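Local atomic coordinates of chitinase A (Pteris ryukyuensis, PDB entry 4RL3), a protein that probably hydrolyses the beta-1,4 glycosidic bonds of chitin, this piece being the family 18 catalytic domain of a longer protein that also carries LysM modules. Residues Ile8-Asn13 with Ile31-Ile36; Gly47-Tyr52 with Ser105-Leu110; Leu58-Val63 with Asn112-Asp117. One frame throughout, in Å; residues are numbered along the deposited sequence.

Contact 1: residues Ile8-Asn13 with Ile31-Ile36; sequences IGALYN and ILAFAI. With EDO (1,2-ethanediol), chain C.
At the parallel pairing of the first two strands of the TIM barrel of this family 18 chitinase, Ile8 lies beside Leu32 and bonds to the residues that flank it. Ile8 N donates to Ile31 O over 2.9 Å, and Ile8 O accepts from Ala33 N, also over 2.9 Å; this second donor stands above the carbonyl plane, 39° out of it. Leu32 CA brings its hydrogen to the same oxygen, with a CA to Ile8 O distance of 3.3 Å. On that face of the sheet Ile8 and Leu32 meet loosely through the branch CG2 and the methyl CD2, as suits two branched aliphatic residues in a buried layer.

The strand gives way at Gly9 to a loop; here a phi of 116° would press a side chain against the carbonyl oxygen before it. The turn brings Ala10 back to the neighbouring strand: its CB is 4.0 Å from Ala33 CB and 3.9 Å from Phe34 CE2. A methyl suits a place where a carbonyl also lies close, Ala10 CB to Ala33 O being 3.2 Å. The peptide between Ala33 and Phe34 is cis, as in the class III chitinase hevamine, and Ala33 CB sits over the centre of the Phe34 ring. Asp122 of strand 118-123 also touches Phe34.

Although Ala10 N lies near Ala33 O, it donates to O1 of a 1,2-ethanediol molecule, at 3.0 Å and an angle of 161°. Asp251 binds Gly9 N and Leu11 N with its two carboxylate oxygens, and Ser249 OG holds the diol too. The regular strand bonding therefore stops at Ile8, and beyond it the amides turn to a carboxylate and a diol probably from the crystallisation liquor, suggesting a polar spot able to take a hydroxyl group.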
loop_
_atom_site.group_PDB
_atom_site.type_symbol
_atom_site.label_atom_id
_atom_site.label_comp_id
_atom_site.label_asym_id
_atom_site.label_seq_id
_atom_site.Cartn_x
_atom_site.Cartn_y
_atom_site.Cartn_z
ATOM N N ILE A 8 7.636 -2.663 -1.203
ATOM C CA ILE A 8 8.980 -2.943 -1.690
ATOM C C ILE A 8 9.256 -2.339 -3.065
ATOM O O ILE A 8 8.404 -2.375 -3.951
ATOM C CB ILE A 8 9.222 -4.472 -1.731
ATOM C CG1 ILE A 8 10.654 -4.815 -2.182
ATOM C CG2 ILE A 8 8.204 -5.182 -2.621
ATOM C CD1 ILE A 8 11.047 -6.233 -1.872
ATOM N N GLY A 9 10.463 -1.794 -3.225
ATOM C CA GLY A 9 11.028 -1.514 -4.545
ATOM C C GLY A 9 11.306 -0.084 -4.952
ATOM O O GLY A 9 11.908 0.128 -5.993
ATOM N N ALA A 10 10.896 0.895 -4.143
ATOM C CA ALA A 10 10.925 2.293 -4.574
ATOM C C ALA A 10 12.289 2.953 -4.458
ATOM O O ALA A 10 12.528 3.959 -5.123
ATOM C CB ALA A 10 9.899 3.107 -3.809
ATOM N N LEU A 11 13.170 2.425 -3.615
ATOM C CA LEU A 11 14.465 3.090 -3.392
ATOM C C LEU A 11 15.555 2.682 -4.374
ATOM O O LEU A 11 16.606 3.337 -4.423
ATOM C CB LEU A 11 14.972 2.862 -1.966
ATOM C CG LEU A 11 14.050 3.315 -0.836
ATOM C CD1 LEU A 11 14.818 3.294 0.477
ATOM C CD2 LEU A 11 13.469 4.702 -1.069
ATOM N N TYR A 12 15.315 1.645 -5.169
ATOM C CA TYR A 12 16.345 1.084 -6.054
ATOM C C TYR A 12 17.617 0.767 -5.265
ATOM O O TYR A 12 18.723 1.154 -5.664
ATOM C CB TYR A 12 16.648 2.023 -7.231
ATOM C CG TYR A 12 15.483 2.264 -8.184
ATOM C CD1 TYR A 12 14.383 3.026 -7.794
ATOM C CD2 TYR A 12 15.498 1.751 -9.489
ATOM C CE1 TYR A 12 13.321 3.252 -8.664
ATOM C CE2 TYR A 12 14.444 1.987 -10.365
ATOM C CZ TYR A 12 13.361 2.729 -9.941
ATOM O OH TYR A 12 12.317 2.955 -10.823
ATOM N N ASN A 13 17.461 0.051 -4.154
ATOM C CA ASN A 13 18.606 -0.240 -3.287
ATOM C C ASN A 13 19.013 -1.698 -3.285
ATOM O O ASN A 13 19.854 -2.101 -2.480
ATOM C CB ASN A 13 18.423 0.308 -1.855
ATOM C CG ASN A 13 17.450 -0.500 -0.996
ATOM O OD1 ASN A 13 16.891 -1.531 -1.410
ATOM N ND2 ASN A 13 17.237 -0.010 0.220
ATOM N N ILE A 31 3.820 -5.397 -1.898
ATOM C CA ILE A 31 3.279 -4.272 -2.654
ATOM C C ILE A 31 4.421 -3.516 -3.325
ATOM O O ILE A 31 5.171 -2.789 -2.671
ATOM C CB ILE A 31 2.460 -3.317 -1.773
ATOM C CG1 ILE A 31 1.425 -4.080 -0.948
ATOM C CG2 ILE A 31 1.762 -2.278 -2.656
ATOM C CD1 ILE A 31 0.695 -3.208 0.039
ATOM N N LEU A 32 4.551 -3.712 -4.630
ATOM C CA LEU A 32 5.539 -3.003 -5.430
ATOM C C LEU A 32 5.264 -1.514 -5.394
ATOM O O LEU A 32 4.132 -1.085 -5.643
ATOM C CB LEU A 32 5.510 -3.512 -6.882
ATOM C CG LEU A 32 6.076 -4.914 -7.066
ATOM C CD1 LEU A 32 5.698 -5.515 -8.419
ATOM C CD2 LEU A 32 7.582 -4.901 -6.867
ATOM N N ALA A 33 6.304 -0.733 -5.108
ATOM C CA ALA A 33 6.178 0.716 -4.996
ATOM C C ALA A 33 7.200 1.347 -5.947
ATOM O O ALA A 33 8.381 1.126 -5.749
ATOM C CB ALA A 33 6.433 1.141 -3.553
ATOM N N PHE A 34 6.813 2.108 -6.978
ATOM C CA PHE A 34 5.457 2.551 -7.315
ATOM C C PHE A 34 5.256 2.507 -8.831
ATOM O O PHE A 34 6.220 2.642 -9.601
ATOM C CB PHE A 34 5.275 4.011 -6.888
ATOM C CG PHE A 34 5.287 4.224 -5.404
ATOM C CD1 PHE A 34 4.150 3.966 -4.659
ATOM C CD2 PHE A 34 6.430 4.685 -4.751
ATOM C CE1 PHE A 34 4.145 4.154 -3.297
ATOM C CE2 PHE A 34 6.431 4.890 -3.383
ATOM C CZ PHE A 34 5.286 4.619 -2.655
ATOM N N ALA A 35 4.001 2.371 -9.258
ATOM C CA ALA A 35 3.618 2.712 -10.627
ATOM C C ALA A 35 3.125 4.150 -10.579
ATOM O O ALA A 35 2.385 4.524 -9.674
ATOM C CB ALA A 35 2.540 1.775 -11.164
ATOM N N ILE A 36 3.567 4.968 -11.525
ATOM C CA ILE A 36 3.187 6.373 -11.548
ATOM C C ILE A 36 2.851 6.750 -12.984
ATOM O O ILE A 36 3.581 6.392 -13.916
ATOM C CB ILE A 36 4.332 7.280 -11.041
ATOM C CG1 ILE A 36 4.968 6.697 -9.769
ATOM C CG2 ILE A 36 3.814 8.693 -10.786
ATOM C CD1 ILE A 36 6.208 7.417 -9.305
HETATM C C1 EDO C . 9.109 1.918 -0.638
HETATM O O1 EDO C . 9.599 0.811 -1.419
HETATM C C2 EDO C . 10.228 2.899 -0.276
HETATM O O2 EDO C . 11.135 2.328 0.661
#

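Contact 2: residues Gly47-Tyr52 with Ser105-Leu110; sequences GVFNIY and SSLTSL
Phe49 turns one face of its ring to Leu107 and its edge to Ser106. Leu107 CD1 stands over that face, displaced toward the rim and 4.1 Å from the ring centroid, a CH-pi contact, while Leu107 CG approaches Phe49 CD2 at 3.7 Å and Leu107 CD2 reaches back to Phe49 CG. Ser106 OG lies in the plane of the ring and takes the hydrogen of Phe49 N in a nearly straight bond of 3.0 Å (178°). With chi1 at 69° this hydroxyl also bonds to Asn102 O one helical turn earlier, so a small serine both serves its own helix and fixes the chain where Phe49 enters. An alanine at Leu107 would probably leave this face of the Phe49 ring without its methyl cover and open a gap between the ring and the helix.

Farther along, Ile51 and Leu110 slant across each other, Leu110 CD1 meeting both CG1 and CD1 of Ile51, the latter at 3.6 Å, a match of two aliphatic side chains. Helix 96-114 thus packs against the short strand 50-51, Phe49 and Leu110 resting on Ala35 of strand 27-36, while Leu107 turns also to Leu141 of helix 131-147.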
loop_
_atom_site.group_PDB
_atom_site.type_symbol
_atom_site.label_atom_id
_atom_site.label_comp_id
_atom_site.label_asym_id
_atom_site.label_seq_id
_atom_site.Cartn_x
_atom_site.Cartn_y
_atom_site.Cartn_z
ATOM N N GLY A 47 -2.895 9.135 -16.793
ATOM C CA GLY A 47 -3.269 7.798 -16.393
ATOM C C GLY A 47 -2.556 6.656 -17.097
ATOM O O GLY A 47 -2.925 5.503 -16.903
ATOM N N VAL A 48 -1.562 6.945 -17.935
ATOM C CA VAL A 48 -0.779 5.864 -18.550
ATOM C C VAL A 48 0.368 5.549 -17.588
ATOM O O VAL A 48 1.324 6.320 -17.454
ATOM C CB VAL A 48 -0.243 6.214 -19.956
ATOM C CG1 VAL A 48 0.517 5.030 -20.516
ATOM C CG2 VAL A 48 -1.387 6.569 -20.905
ATOM N N PHE A 49 0.243 4.438 -16.876
ATOM C CA PHE A 49 1.177 4.120 -15.788
ATOM C C PHE A 49 2.516 3.569 -16.249
ATOM O O PHE A 49 2.575 2.663 -17.080
ATOM C CB PHE A 49 0.517 3.190 -14.773
ATOM C CG PHE A 49 -0.420 3.922 -13.865
ATOM C CD1 PHE A 49 0.052 4.479 -12.681
ATOM C CD2 PHE A 49 -1.742 4.145 -14.228
ATOM C CE1 PHE A 49 -0.792 5.198 -11.846
ATOM C CE2 PHE A 49 -2.590 4.859 -13.398
ATOM C CZ PHE A 49 -2.115 5.395 -12.217
ATOM N N ASN A 50 3.576 4.156 -15.687
ATOM C CA ASN A 50 4.952 3.735 -15.881
ATOM C C ASN A 50 5.509 3.124 -14.603
ATOM O O ASN A 50 4.970 3.328 -13.509
ATOM C CB ASN A 50 5.810 4.936 -16.273
ATOM C CG ASN A 50 5.573 5.368 -17.702
ATOM O OD1 ASN A 50 5.618 4.546 -18.613
ATOM N ND2 ASN A 50 5.328 6.650 -17.909
ATOM N N ILE A 51 6.598 2.383 -14.758
ATOM C CA ILE A 51 7.207 1.626 -13.669
ATOM C C ILE A 51 8.292 2.426 -12.969
ATOM O O ILE A 51 9.292 2.796 -13.593
ATOM C CB ILE A 51 7.801 0.311 -14.210
ATOM C CG1 ILE A 51 6.677 -0.568 -14.778
ATOM C CG2 ILE A 51 8.578 -0.425 -13.121
ATOM C CD1 ILE A 51 7.158 -1.778 -15.542
ATOM N N TYR A 52 8.106 2.646 -11.668
ATOM C CA TYR A 52 9.100 3.315 -10.830
ATOM C C TYR A 52 9.386 2.506 -9.569
ATOM O O TYR A 52 9.514 3.050 -8.474
ATOM C CB TYR A 52 8.699 4.754 -10.527
ATOM C CG TYR A 52 8.598 5.583 -11.792
ATOM C CD1 TYR A 52 9.743 6.058 -12.437
ATOM C CD2 TYR A 52 7.363 5.861 -12.363
ATOM C CE1 TYR A 52 9.644 6.797 -13.599
ATOM C CE2 TYR A 52 7.258 6.596 -13.525
ATOM C CZ TYR A 52 8.403 7.066 -14.138
ATOM O OH TYR A 52 8.293 7.805 -15.296
ATOM N N SER A 105 -6.554 0.361 -18.592
ATOM C CA SER A 105 -5.841 -0.371 -19.637
ATOM C C SER A 105 -4.357 -0.547 -19.312
ATOM O O SER A 105 -3.846 -1.651 -19.381
ATOM C CB SER A 105 -6.016 0.294 -21.002
ATOM O OG SER A 105 -5.511 1.618 -21.025
ATOM N N SER A 106 -3.671 0.536 -18.964
ATOM C CA SER A 106 -2.243 0.438 -18.649
ATOM C C SER A 106 -1.957 -0.418 -17.420
ATOM O O SER A 106 -0.989 -1.181 -17.419
ATOM C CB SER A 106 -1.567 1.797 -18.540
ATOM O OG SER A 106 -1.995 2.535 -17.411
ATOM N N LEU A 107 -2.795 -0.331 -16.383
ATOM C CA LEU A 107 -2.580 -1.185 -15.207
ATOM C C LEU A 107 -2.969 -2.632 -15.483
ATOM O O LEU A 107 -2.338 -3.546 -14.967
ATOM C CB LEU A 107 -3.294 -0.627 -13.976
ATOM C CG LEU A 107 -2.635 0.644 -13.434
ATOM C CD1 LEU A 107 -3.524 1.309 -12.400
ATOM C CD2 LEU A 107 -1.262 0.356 -12.843
ATOM N N THR A 108 -3.963 -2.865 -16.343
ATOM C CA THR A 108 -4.284 -4.235 -16.717
ATOM C C THR A 108 -3.083 -4.853 -17.424
ATOM O O THR A 108 -2.680 -5.977 -17.120
ATOM C CB THR A 108 -5.546 -4.317 -17.590
ATOM O OG1 THR A 108 -6.678 -3.911 -16.805
ATOM C CG2 THR A 108 -5.782 -5.749 -18.084
ATOM N N SER A 109 -2.491 -4.113 -18.348
ATOM C CA SER A 109 -1.304 -4.608 -19.047
ATOM C C SER A 109 -0.171 -4.922 -18.077
ATOM O O SER A 109 0.468 -5.960 -18.193
ATOM C CB SER A 109 -0.833 -3.596 -20.071
ATOM O OG SER A 109 -1.836 -3.387 -21.056
ATOM N N LEU A 110 0.051 -4.025 -17.118
ATOM C CA LEU A 110 1.138 -4.181 -16.157
ATOM C C LEU A 110 0.888 -5.364 -15.239
ATOM O O LEU A 110 1.797 -6.142 -14.955
ATOM C CB LEU A 110 1.305 -2.898 -15.336
ATOM C CG LEU A 110 2.465 -2.854 -14.342
ATOM C CD1 LEU A 110 3.796 -2.865 -15.079
ATOM C CD2 LEU A 110 2.341 -1.618 -13.461
#

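Contact 3: residues Leu58-Val63 with Asn112-Asp117; sequences LTPAAV and NQYHLD
Pro60 lays its pyrrolidine ring on the phenol ring of Tyr114 at the point where helix 60-69 begins and helix 96-114 draws to its close. From its CB outward, the first meeting is with backbone: Pro60 CB lies 3.4 Å from Gln113 O, with His115 NE2 a little farther off. The next atom, CG, stands over the middle of the Tyr114 ring, 3.6 Å from its centroid and only 11° off the ring normal, a clear CH-pi contact. The far atom, CD, completes the cover by leaning toward the hydroxyl side of the ring, and Pro60 CD comes within 3.3 Å of Tyr114 CE2. Proline suits the first turn of a helix because it has no amide hydrogen to waste there, and its compact, rigid ring offers CG and CD to an aromatic face.

The edge of the Tyr114 ring is also used: Leu58 O lies in its plane, 3.5 Å from Tyr114 CE2. At its tip, Tyr114 OH is hydrogen-bonded to Asn55 ND2, and Trp53 packs edge-to-face with the ring. Thr59 caps the helix, its OG1 accepting from Ala62 N over 3.0 Å.

Further along helix 60-69, Val63 CG1, held anti to the backbone N (chi1 173°), presses on the carbonyl of Tyr114, 3.1 Å from Tyr114 O. His115 follows with positive phi (62°) and turns the C-H at CD2 to Pro60 O, 3.2 Å away, the oxygen near the ring plane. Beyond it Lys67 gathers His115 O and, in a salt bridge, Asp117.

Such packing of successive helices belongs to the outer layer of a TIM barrel; here the chain then passes into strand 118-123, and the DxxDxDxE signature of family 18 starts at Asp117, runs through this strand and ends just beyond it.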
loop_
_atom_site.group_PDB
_atom_site.type_symbol
_atom_site.label_atom_id
_atom_site.label_comp_id
_atom_site.label_asym_id
_atom_site.label_seq_id
_atom_site.Cartn_x
_atom_site.Cartn_y
_atom_site.Cartn_z
ATOM N N LEU A 58 13.282 -6.627 -9.403
ATOM C CA LEU A 58 11.946 -7.142 -9.124
ATOM C C LEU A 58 11.223 -7.302 -10.452
ATOM O O LEU A 58 10.362 -6.511 -10.834
ATOM C CB LEU A 58 11.199 -6.213 -8.155
ATOM C CG LEU A 58 11.947 -5.988 -6.826
ATOM C CD1 LEU A 58 11.340 -4.888 -5.966
ATOM C CD2 LEU A 58 12.048 -7.269 -6.013
ATOM N N THR A 59 11.645 -8.323 -11.179
ATOM C CA THR A 59 11.204 -8.599 -12.542
ATOM C C THR A 59 9.933 -9.435 -12.535
ATOM O O THR A 59 9.548 -9.972 -11.514
ATOM C CB THR A 59 12.257 -9.455 -13.261
ATOM O OG1 THR A 59 12.444 -10.659 -12.508
ATOM C CG2 THR A 59 13.588 -8.715 -13.383
ATOM N N PRO A 60 9.286 -9.586 -13.705
ATOM C CA PRO A 60 8.179 -10.526 -13.772
ATOM C C PRO A 60 8.587 -11.939 -13.327
ATOM O O PRO A 60 7.822 -12.601 -12.631
ATOM C CB PRO A 60 7.764 -10.461 -15.246
ATOM C CG PRO A 60 8.157 -9.085 -15.672
ATOM C CD PRO A 60 9.452 -8.845 -14.968
ATOM N N ALA A 61 9.774 -12.393 -13.719
ATOM C CA ALA A 61 10.256 -13.715 -13.301
ATOM C C ALA A 61 10.409 -13.823 -11.779
ATOM O O ALA A 61 10.114 -14.872 -11.208
ATOM C CB ALA A 61 11.567 -14.029 -13.985
ATOM N N ALA A 62 10.836 -12.735 -11.136
ATOM C CA ALA A 62 10.938 -12.685 -9.671
ATOM C C ALA A 62 9.579 -12.781 -8.988
ATOM O O ALA A 62 9.450 -13.456 -7.971
ATOM C CB ALA A 62 11.673 -11.429 -9.205
ATOM N N VAL A 63 8.565 -12.114 -9.546
ATOM C CA VAL A 63 7.209 -12.209 -8.986
ATOM C C VAL A 63 6.684 -13.631 -9.138
ATOM O O VAL A 63 6.123 -14.205 -8.197
ATOM C CB VAL A 63 6.213 -11.233 -9.657
ATOM C CG1 VAL A 63 4.791 -11.509 -9.157
ATOM C CG2 VAL A 63 6.614 -9.788 -9.406
ATOM N N ASN A 112 -0.951 -8.016 -15.862
ATOM C CA ASN A 112 -0.753 -9.242 -16.623
ATOM C C ASN A 112 0.720 -9.526 -16.885
ATOM O O ASN A 112 1.130 -10.683 -16.816
ATOM C CB ASN A 112 -1.547 -9.190 -17.923
ATOM C CG ASN A 112 -3.031 -9.344 -17.685
ATOM O OD1 ASN A 112 -3.449 -9.937 -16.686
ATOM N ND2 ASN A 112 -3.845 -8.819 -18.603
ATOM N N GLN A 113 1.512 -8.489 -17.142
ATOM C CA GLN A 113 2.938 -8.668 -17.398
ATOM C C GLN A 113 3.692 -9.180 -16.179
ATOM O O GLN A 113 4.555 -10.060 -16.296
ATOM C CB GLN A 113 3.570 -7.349 -17.850
ATOM C CG GLN A 113 5.048 -7.476 -18.211
ATOM C CD GLN A 113 5.724 -6.157 -18.490
ATOM O OE1 GLN A 113 5.133 -5.079 -18.345
ATOM N NE2 GLN A 113 7.000 -6.233 -18.873
ATOM N N TYR A 114 3.381 -8.599 -15.022
ATOM C CA TYR A 114 4.094 -8.883 -13.772
ATOM C C TYR A 114 3.382 -9.914 -12.875
ATOM O O TYR A 114 3.860 -10.194 -11.776
ATOM C CB TYR A 114 4.366 -7.574 -13.005
ATOM C CG TYR A 114 5.590 -6.859 -13.541
ATOM C CD1 TYR A 114 5.526 -6.110 -14.698
ATOM C CD2 TYR A 114 6.823 -6.954 -12.885
ATOM C CE1 TYR A 114 6.648 -5.492 -15.211
ATOM C CE2 TYR A 114 7.950 -6.328 -13.384
ATOM C CZ TYR A 114 7.862 -5.596 -14.543
ATOM O OH TYR A 114 8.986 -4.984 -15.065
ATOM N N HIS A 115 2.295 -10.521 -13.356
ATOM C CA HIS A 115 1.600 -11.593 -12.614
ATOM C C HIS A 115 1.059 -11.070 -11.278
ATOM O O HIS A 115 1.147 -11.732 -10.253
ATOM C CB HIS A 115 2.528 -12.792 -12.367
ATOM C CG HIS A 115 3.448 -13.092 -13.503
ATOM N ND1 HIS A 115 3.001 -13.546 -14.723
ATOM C CD2 HIS A 115 4.794 -12.982 -13.609
ATOM C CE1 HIS A 115 4.036 -13.721 -15.529
ATOM N NE2 HIS A 115 5.136 -13.384 -14.877
ATOM N N LEU A 116 0.498 -9.870 -11.306
ATOM C CA LEU A 116 0.080 -9.209 -10.076
ATOM C C LEU A 116 -1.358 -9.551 -9.692
ATOM O O LEU A 116 -2.128 -10.096 -10.487
ATOM C CB LEU A 116 0.254 -7.693 -10.214
ATOM C CG LEU A 116 1.656 -7.228 -10.614
ATOM C CD1 LEU A 116 1.717 -5.714 -10.728
ATOM C CD2 LEU A 116 2.708 -7.711 -9.632
ATOM N N ASP A 117 -1.722 -9.164 -8.475
ATOM C CA ASP A 117 -2.980 -9.553 -7.853
ATOM C C ASP A 117 -3.867 -8.385 -7.461
ATOM O O ASP A 117 -5.001 -8.592 -7.026
ATOM C CB ASP A 117 -2.666 -10.364 -6.596
ATOM C CG ASP A 117 -1.987 -11.678 -6.914
ATOM O OD1 ASP A 117 -2.701 -12.568 -7.421
ATOM O OD2 ASP A 117 -0.761 -11.806 -6.702
#

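All three contacts belong to the first half of one barrel, their centres 13 to 14 Å apart. Contacts 1 and 2 share a sheet: Phe34 O meets Tyr52 N at 2.8 Å and Ile36 O meets Asn50 N at 2.9 Å, both probable hydrogen bonds. Leu58 ties contact 3 to contact 1, its CD1 3.7 Å from Gly9 CA, while helix 96-114 serves contacts 2 and 3, Tyr114 OH coming within 3.7 Å of Ile51 CD1. Contact 1 lies nearest the likely active site: Phe34 touches Asp122 of the family signature, its side chain about 4 Å from an acetate, probably crystallisation liquor, and 7 Å from a magnesium ion. Contacts 2 and 3 pack helices on the barrel wall.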